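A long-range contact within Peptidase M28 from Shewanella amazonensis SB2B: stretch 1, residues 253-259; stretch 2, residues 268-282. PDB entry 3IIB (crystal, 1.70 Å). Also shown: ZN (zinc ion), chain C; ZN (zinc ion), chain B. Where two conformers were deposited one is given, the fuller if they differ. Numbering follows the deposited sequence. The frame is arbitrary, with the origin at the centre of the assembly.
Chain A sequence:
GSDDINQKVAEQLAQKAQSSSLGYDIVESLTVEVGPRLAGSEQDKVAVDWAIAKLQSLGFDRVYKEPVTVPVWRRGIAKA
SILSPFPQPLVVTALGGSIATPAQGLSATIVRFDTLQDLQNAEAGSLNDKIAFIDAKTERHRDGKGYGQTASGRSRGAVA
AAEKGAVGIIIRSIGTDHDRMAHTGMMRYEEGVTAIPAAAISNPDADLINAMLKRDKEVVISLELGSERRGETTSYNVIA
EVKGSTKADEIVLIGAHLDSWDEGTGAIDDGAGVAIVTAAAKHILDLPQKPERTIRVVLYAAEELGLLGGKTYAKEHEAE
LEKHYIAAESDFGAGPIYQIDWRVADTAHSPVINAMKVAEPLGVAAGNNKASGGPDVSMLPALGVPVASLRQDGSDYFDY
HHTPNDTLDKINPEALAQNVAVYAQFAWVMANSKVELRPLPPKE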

ATOM      1  N   LEU A 253      -8.585 -29.107 -20.725  1.00  5.60           N
ATOM      2  CA  LEU A 253      -8.659 -27.656 -20.742  1.00  4.87           C
ATOM      3  C   LEU A 253      -7.975 -27.103 -19.493  1.00  5.23           C
ATOM      4  O   LEU A 253      -8.346 -27.453 -18.366  1.00  5.91           O
ATOM      5  CB  LEU A 253     -10.125 -27.225 -20.764  1.00  3.94           C
ATOM      6  CG  LEU A 253     -10.495 -25.758 -21.025  1.00  5.55           C
ATOM      7  CD1 LEU A 253     -11.983 -25.629 -21.312  1.00  7.22           C
ATOM      8  CD2 LEU A 253     -10.122 -24.865 -19.884  1.00  6.88           C
ATOM      9  N   ILE A 254      -7.006 -26.228 -19.694  1.00  4.99           N
ATOM     10  CA  ILE A 254      -6.396 -25.521 -18.573  1.00  4.13           C
ATOM     11  C   ILE A 254      -6.538 -24.035 -18.884  1.00  5.53           C
ATOM     12  O   ILE A 254      -6.229 -23.560 -19.995  1.00  5.09           O
ATOM     13  CB  ILE A 254      -4.922 -25.977 -18.304  1.00  5.89           C
ATOM     14  CG1 ILE A 254      -4.038 -25.788 -19.547  1.00  6.70           C
ATOM     15  CG2 ILE A 254      -4.869 -27.469 -17.696  1.00  4.54           C
ATOM     16  CD1 ILE A 254      -2.532 -26.131 -19.265  1.00  7.32           C
ATOM     17  N   GLY A 255      -7.100 -23.328 -17.921  1.00  4.16           N
ATOM     18  CA  GLY A 255      -7.531 -21.964 -18.173  1.00  6.67           C
ATOM     19  C   GLY A 255      -7.053 -20.928 -17.179  1.00  4.70           C
ATOM     20  O   GLY A 255      -6.527 -21.229 -16.094  1.00  4.41           O
ATOM     21  N   ALA A 256      -7.312 -19.682 -17.554  1.00  4.65           N
ATOM     22  CA  ALA A 256      -7.125 -18.510 -16.702  1.00  4.46           C
ATOM     23  C   ALA A 256      -8.018 -17.450 -17.307  1.00  5.10           C
ATOM     24  O   ALA A 256      -8.553 -17.656 -18.419  1.00  4.83           O
ATOM     25  CB  ALA A 256      -5.626 -18.038 -16.720  1.00  5.61           C
ATOM     26  N   HIS A 257      -8.155 -16.292 -16.667  1.00  3.04           N
ATOM     27  CA  HIS A 257      -8.821 -15.154 -17.368  1.00  2.00           C
ATOM     28  C   HIS A 257      -7.817 -14.084 -17.735  1.00  5.44           C
ATOM     29  O   HIS A 257      -6.895 -13.840 -16.986  1.00  3.33           O
ATOM     30  CB  HIS A 257     -10.017 -14.570 -16.597  1.00  2.36           C
ATOM     31  CG  HIS A 257      -9.710 -13.976 -15.261  1.00  5.39           C
ATOM     32  ND1 HIS A 257      -9.541 -12.622 -15.075  1.00  3.95           N
ATOM     33  CD2 HIS A 257      -9.650 -14.534 -14.023  1.00  6.46           C
ATOM     34  CE1 HIS A 257      -9.325 -12.378 -13.794  1.00  3.73           C
ATOM     35  NE2 HIS A 257      -9.396 -13.521 -13.131  1.00  3.82           N
ATOM     36  N   LEU A 258      -8.007 -13.471 -18.911  1.00  5.13           N
ATOM     37  CA  LEU A 258      -7.088 -12.487 -19.459  1.00  3.66           C
ATOM     38  C   LEU A 258      -7.439 -11.099 -19.007  1.00  3.82           C
ATOM     39  O   LEU A 258      -6.586 -10.182 -19.034  1.00  4.63           O
ATOM     40  CB  LEU A 258      -7.133 -12.555 -21.001  1.00  4.59           C
ATOM     41  CG  LEU A 258      -6.135 -11.685 -21.772  1.00  7.29           C
ATOM     42  CD1 LEU A 258      -4.684 -11.944 -21.289  1.00  7.30           C
ATOM     43  CD2 LEU A 258      -6.312 -11.898 -23.284  1.00  7.22           C
ATOM     44  N   ASP A 259      -8.688 -10.897 -18.602  1.00  4.36           N
ATOM     45  CA  ASP A 259      -9.100  -9.547 -18.221  1.00  5.03           C
ATOM     46  C   ASP A 259      -8.703  -9.253 -16.763  1.00  3.81           C
ATOM     47  O   ASP A 259      -8.361 -10.170 -15.998  1.00  4.15           O
ATOM     48  CB  ASP A 259     -10.600  -9.365 -18.426  1.00  6.71           C
ATOM     49  CG  ASP A 259     -11.452 -10.216 -17.439  1.00  5.46           C
ATOM     50  OD1 ASP A 259     -11.192 -11.441 -17.308  1.00  4.42           O
ATOM     51  OD2 ASP A 259     -12.387  -9.675 -16.797  1.00  5.58           O
ATOM     52  N   ILE A 268      -1.625 -10.339 -10.189  1.00  4.87           N
ATOM     53  CA  ILE A 268      -1.980 -11.606  -9.583  1.00  3.39           C
ATOM     54  C   ILE A 268      -3.383 -12.022  -9.975  1.00  5.07           C
ATOM     55  O   ILE A 268      -3.720 -13.214  -9.942  1.00  5.43           O
ATOM     56  CB  ILE A 268      -1.749 -11.602  -8.030  1.00  3.83           C
ATOM     57  CG1 ILE A 268      -2.800 -10.769  -7.330  1.00  4.30           C
ATOM     58  CG2 ILE A 268      -0.301 -11.124  -7.689  1.00  4.82           C
ATOM     59  CD1 ILE A 268      -2.679 -10.750  -5.812  1.00  8.19           C
ATOM     60  N   ASP A 269      -4.217 -11.036 -10.347  1.00  5.91           N
ATOM     61  CA  ASP A 269      -5.564 -11.323 -10.792  1.00  6.03           C
ATOM     62  C   ASP A 269      -5.751 -10.785 -12.219  1.00  3.29           C
ATOM     63  O   ASP A 269      -6.189  -9.632 -12.392  1.00  5.52           O
ATOM     64  CB  ASP A 269      -6.578 -10.659  -9.870  1.00  4.96           C
ATOM     65  CG  ASP A 269      -7.987 -11.139 -10.123  1.00  9.57           C
ATOM     66  OD1 ASP A 269      -8.157 -12.132 -10.870  1.00  5.64           O
ATOM     67  OD2 ASP A 269      -8.943 -10.523  -9.596  1.00  8.25           O
ATOM     68  N   ASP A 270      -5.444 -11.571 -13.239  1.00  6.12           N
ATOM     69  CA  ASP A 270      -4.972 -12.937 -13.147  1.00  4.55           C
ATOM     70  C   ASP A 270      -3.833 -13.158 -14.142  1.00  4.04           C
ATOM     71  O   ASP A 270      -3.729 -14.200 -14.809  1.00  4.04           O
ATOM     72  CB  ASP A 270      -6.164 -13.892 -13.405  1.00  3.94           C
ATOM     73  CG  ASP A 270      -5.826 -15.348 -13.168  1.00  5.44           C
ATOM     74  OD1 ASP A 270      -4.942 -15.638 -12.305  1.00  4.12           O
ATOM     75  OD2 ASP A 270      -6.469 -16.220 -13.859  1.00  6.40           O
ATOM     76  N   GLY A 271      -2.924 -12.183 -14.219  1.00  3.56           N
ATOM     77  CA  GLY A 271      -1.744 -12.332 -15.032  1.00  3.54           C
ATOM     78  C   GLY A 271      -0.941 -13.556 -14.621  1.00  3.95           C
ATOM     79  O   GLY A 271      -0.370 -14.258 -15.468  1.00  3.27           O
ATOM     80  N   ALA A 272      -0.871 -13.830 -13.333  1.00  2.00           N
ATOM     81  CA  ALA A 272      -0.174 -15.004 -12.862  1.00  2.10           C
ATOM     82  C   ALA A 272      -0.779 -16.281 -13.452  1.00  3.95           C
ATOM     83  O   ALA A 272      -0.069 -17.159 -13.872  1.00  5.30           O
ATOM     84  CB  ALA A 272      -0.233 -15.042 -11.343  1.00  3.23           C
ATOM     85  N   GLY A 273      -2.114 -16.367 -13.462  1.00  3.49           N
ATOM     86  CA  GLY A 273      -2.810 -17.544 -13.981  1.00  5.83           C
ATOM     87  C   GLY A 273      -2.589 -17.691 -15.469  1.00  4.99           C
ATOM     88  O   GLY A 273      -2.297 -18.784 -15.931  1.00  4.17           O
ATOM     89  N   VAL A 274      -2.643 -16.593 -16.211  1.00  4.39           N
ATOM     90  CA  VAL A 274      -2.314 -16.666 -17.648  1.00  2.00           C
ATOM     91  C   VAL A 274      -0.907 -17.297 -17.878  1.00  2.99           C
ATOM     92  O   VAL A 274      -0.725 -18.179 -18.751  1.00  4.68           O
ATOM     93  CB  VAL A 274      -2.391 -15.267 -18.294  1.00  3.28           C
ATOM     94  CG1 VAL A 274      -1.862 -15.303 -19.728  1.00  4.29           C
ATOM     95  CG2 VAL A 274      -3.846 -14.740 -18.243  1.00  2.00           C
ATOM     96  N   ALA A 275       0.063 -16.832 -17.095  1.00  5.11           N
ATOM     97  CA  ALA A 275       1.445 -17.288 -17.219  1.00  3.31           C
ATOM     98  C   ALA A 275       1.574 -18.714 -16.803  1.00  4.97           C
ATOM     99  O   ALA A 275       2.342 -19.470 -17.416  1.00  5.63           O
ATOM    100  CB  ALA A 275       2.380 -16.421 -16.381  1.00  3.63           C
ATOM    101  N   ILE A 276       0.846 -19.098 -15.754  1.00  5.75           N
ATOM    102  CA  ILE A 276       0.961 -20.458 -15.221  1.00  5.40           C
ATOM    103  C   ILE A 276       0.506 -21.450 -16.267  1.00  6.42           C
ATOM    104  O   ILE A 276       1.245 -22.393 -16.611  1.00  4.35           O
ATOM    105  CB  ILE A 276       0.162 -20.599 -13.915  1.00  5.09           C
ATOM    106  CG1 ILE A 276       0.919 -19.916 -12.779  1.00  6.49           C
ATOM    107  CG2 ILE A 276      -0.108 -22.086 -13.577  1.00  4.09           C
ATOM    108  CD1 ILE A 276       0.026 -19.513 -11.571  1.00  3.94           C
ATOM    109  N   VAL A 277      -0.716 -21.254 -16.791  1.00  6.63           N
ATOM    110  CA  VAL A 277      -1.260 -22.243 -17.760  1.00  7.10           C
ATOM    111  C   VAL A 277      -0.546 -22.193 -19.114  1.00  3.81           C
ATOM    112  O   VAL A 277      -0.264 -23.261 -19.716  1.00  3.94           O
ATOM    113  CB  VAL A 277      -2.799 -22.199 -17.906  1.00  3.77           C
ATOM    114  CG1 VAL A 277      -3.481 -22.437 -16.519  1.00  6.49           C
ATOM    115  CG2 VAL A 277      -3.303 -20.893 -18.572  1.00  4.75           C
ATOM    116  N   THR A 278      -0.148 -21.003 -19.559  1.00  3.63           N
ATOM    117  CA  THR A 278       0.598 -20.866 -20.849  1.00  4.01           C
ATOM    118  C   THR A 278       1.984 -21.498 -20.761  1.00  4.37           C
ATOM    119  O   THR A 278       2.377 -22.266 -21.642  1.00  5.61           O
ATOM    120  CB  THR A 278       0.700 -19.420 -21.300  1.00  6.15           C
ATOM    121  OG1 THR A 278      -0.619 -18.873 -21.399  1.00  4.88           O
ATOM    122  CG2 THR A 278       1.379 -19.315 -22.684  1.00  5.97           C
ATOM    123  N   ALA A 279       2.730 -21.171 -19.705  1.00  4.38           N
ATOM    124  CA  ALA A 279       4.050 -21.781 -19.509  1.00  5.93           C
ATOM    125  C   ALA A 279       3.969 -23.297 -19.345  1.00  4.94           C
ATOM    126  O   ALA A 279       4.778 -24.021 -19.937  1.00  4.38           O
ATOM    127  CB  ALA A 279       4.803 -21.150 -18.297  1.00  3.48           C
ATOM    128  N   ALA A 280       3.011 -23.783 -18.562  1.00  5.89           N
ATOM    129  CA  ALA A 280       2.818 -25.244 -18.381  1.00  5.45           C
ATOM    130  C   ALA A 280       2.592 -25.928 -19.730  1.00  4.69           C
ATOM    131  O   ALA A 280       3.211 -26.955 -20.032  1.00  5.23           O
ATOM    132  CB  ALA A 280       1.668 -25.538 -17.403  1.00  4.88           C
ATOM    133  N   ALA A 281       1.723 -25.352 -20.548  1.00  3.15           N
ATOM    134  CA  ALA A 281       1.452 -25.889 -21.886  1.00  4.28           C
ATOM    135  C   ALA A 281       2.719 -25.831 -22.793  1.00  5.47           C
ATOM    136  O   ALA A 281       2.983 -26.767 -23.552  1.00  5.40           O
ATOM    137  CB  ALA A 281       0.238 -25.171 -22.532  1.00  4.77           C
ATOM    138  N   LYS A 282       3.507 -24.756 -22.704  1.00  2.80           N
ATOM    139  CA  LYS A 282       4.719 -24.619 -23.507  0.50  4.19           C
ATOM    140  C   LYS A 282       5.731 -25.680 -23.110  1.00  5.35           C
ATOM    141  O   LYS A 282       6.353 -26.283 -23.960  1.00  5.03           O
ATOM    142  CB  LYS A 282       5.329 -23.227 -23.343  0.50  3.98           C
ATOM    143  CG  LYS A 282       6.674 -23.007 -24.053  0.50  6.37           C
ATOM    144  CD  LYS A 282       6.603 -23.287 -25.537  0.50  9.94           C
ATOM    145  CE  LYS A 282       7.778 -22.691 -26.258  0.50  8.75           C
ATOM    146  NZ  LYS A 282       9.096 -23.272 -25.865  0.50  6.78           N
TER
HETATM  147 ZN    ZN C   2      -9.565 -13.656 -10.973  0.50  7.02          ZN
HETATM  148 ZN    ZN B   1     -10.936 -10.582  -9.963  0.50  5.55          ZN
HETATM  149  O   HOH W   1      -5.946 -11.420 -16.045  1.00  4.33           O
HETATM  150  O   HOH W   2     -11.919 -11.682  -8.422  1.00 13.32           O
HETATM  151  O   HOH W   3     -11.153 -12.555 -10.744  1.00  9.11           O
HETATM  152  O   HOH W   4      -9.734 -14.145  -8.650  1.00 16.65           O

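Strand 253-257 runs nearly antiparallel to the helix of 268-282: their N-to-C directions differ by 155°, the axes approach to 6.8 Å, and the contact buries 471 Å² summed over both sides. Leu253 stays out of reach. Ile254 points toward the helix, and its p/t rotamer brings CD1 to the helix, 3.7 Å from Val277 O: CG1 lies 4.1 Å from Val277 CB and CD1 4.4 Å from Ala281 CB, an apolar match of Ile254 with the branched Val277 and the small Ala281. Gly255 contributes backbone, its O lying 3.3 Å from Val277 CG1.

At Ala256 the backbones are tightest, with its CA 5.2 Å from Gly273 CA. The methyl of Ala256 fits because Gly273 has no side chain: CB sits 3.3 Å from Gly273 C, and an ideal CB on Gly273 would lie 3.4 Å from Ala256 CB and clash with Asp270 OD1. The same methyl packs against Val274 CG2 at 4.0 Å and Val277 CG2 at 4.1 Å.

His257 joins the stretches by a hydrogen bond, a CH-pi contact and a shared metal. Its N donates to Asp270 OD2 (3.3 Å, N-H...O angle 163°), while Asp270 CB lies over the imidazole face, 3.5 Å from the ring centroid and 21° off its normal. Although His257 NE2 and Asp269 OD1 are 2.9 Å apart, they are not hydrogen-bonded; both bind the chain C zinc, NE2 at 2.2 Å and OD1 at 2.1 Å. Asp269 OD2 reaches the chain B zinc at 2.0 Å, so this carboxylate bridges the metals. On the ring's other nitrogen, His257 ND1 makes weak hydrogen bonds to Asp259 O (2.9 Å) and OD1 (3.0 Å).

Leu258 points its CB away, yet CD1 returns to 4.2 Å from Val274 CG2. Finally, water 1 donates to His257 O (2.8 Å) and Asp259 O (2.7 Å) and accepts from Asp270 N (2.9 Å), linking the two stretches.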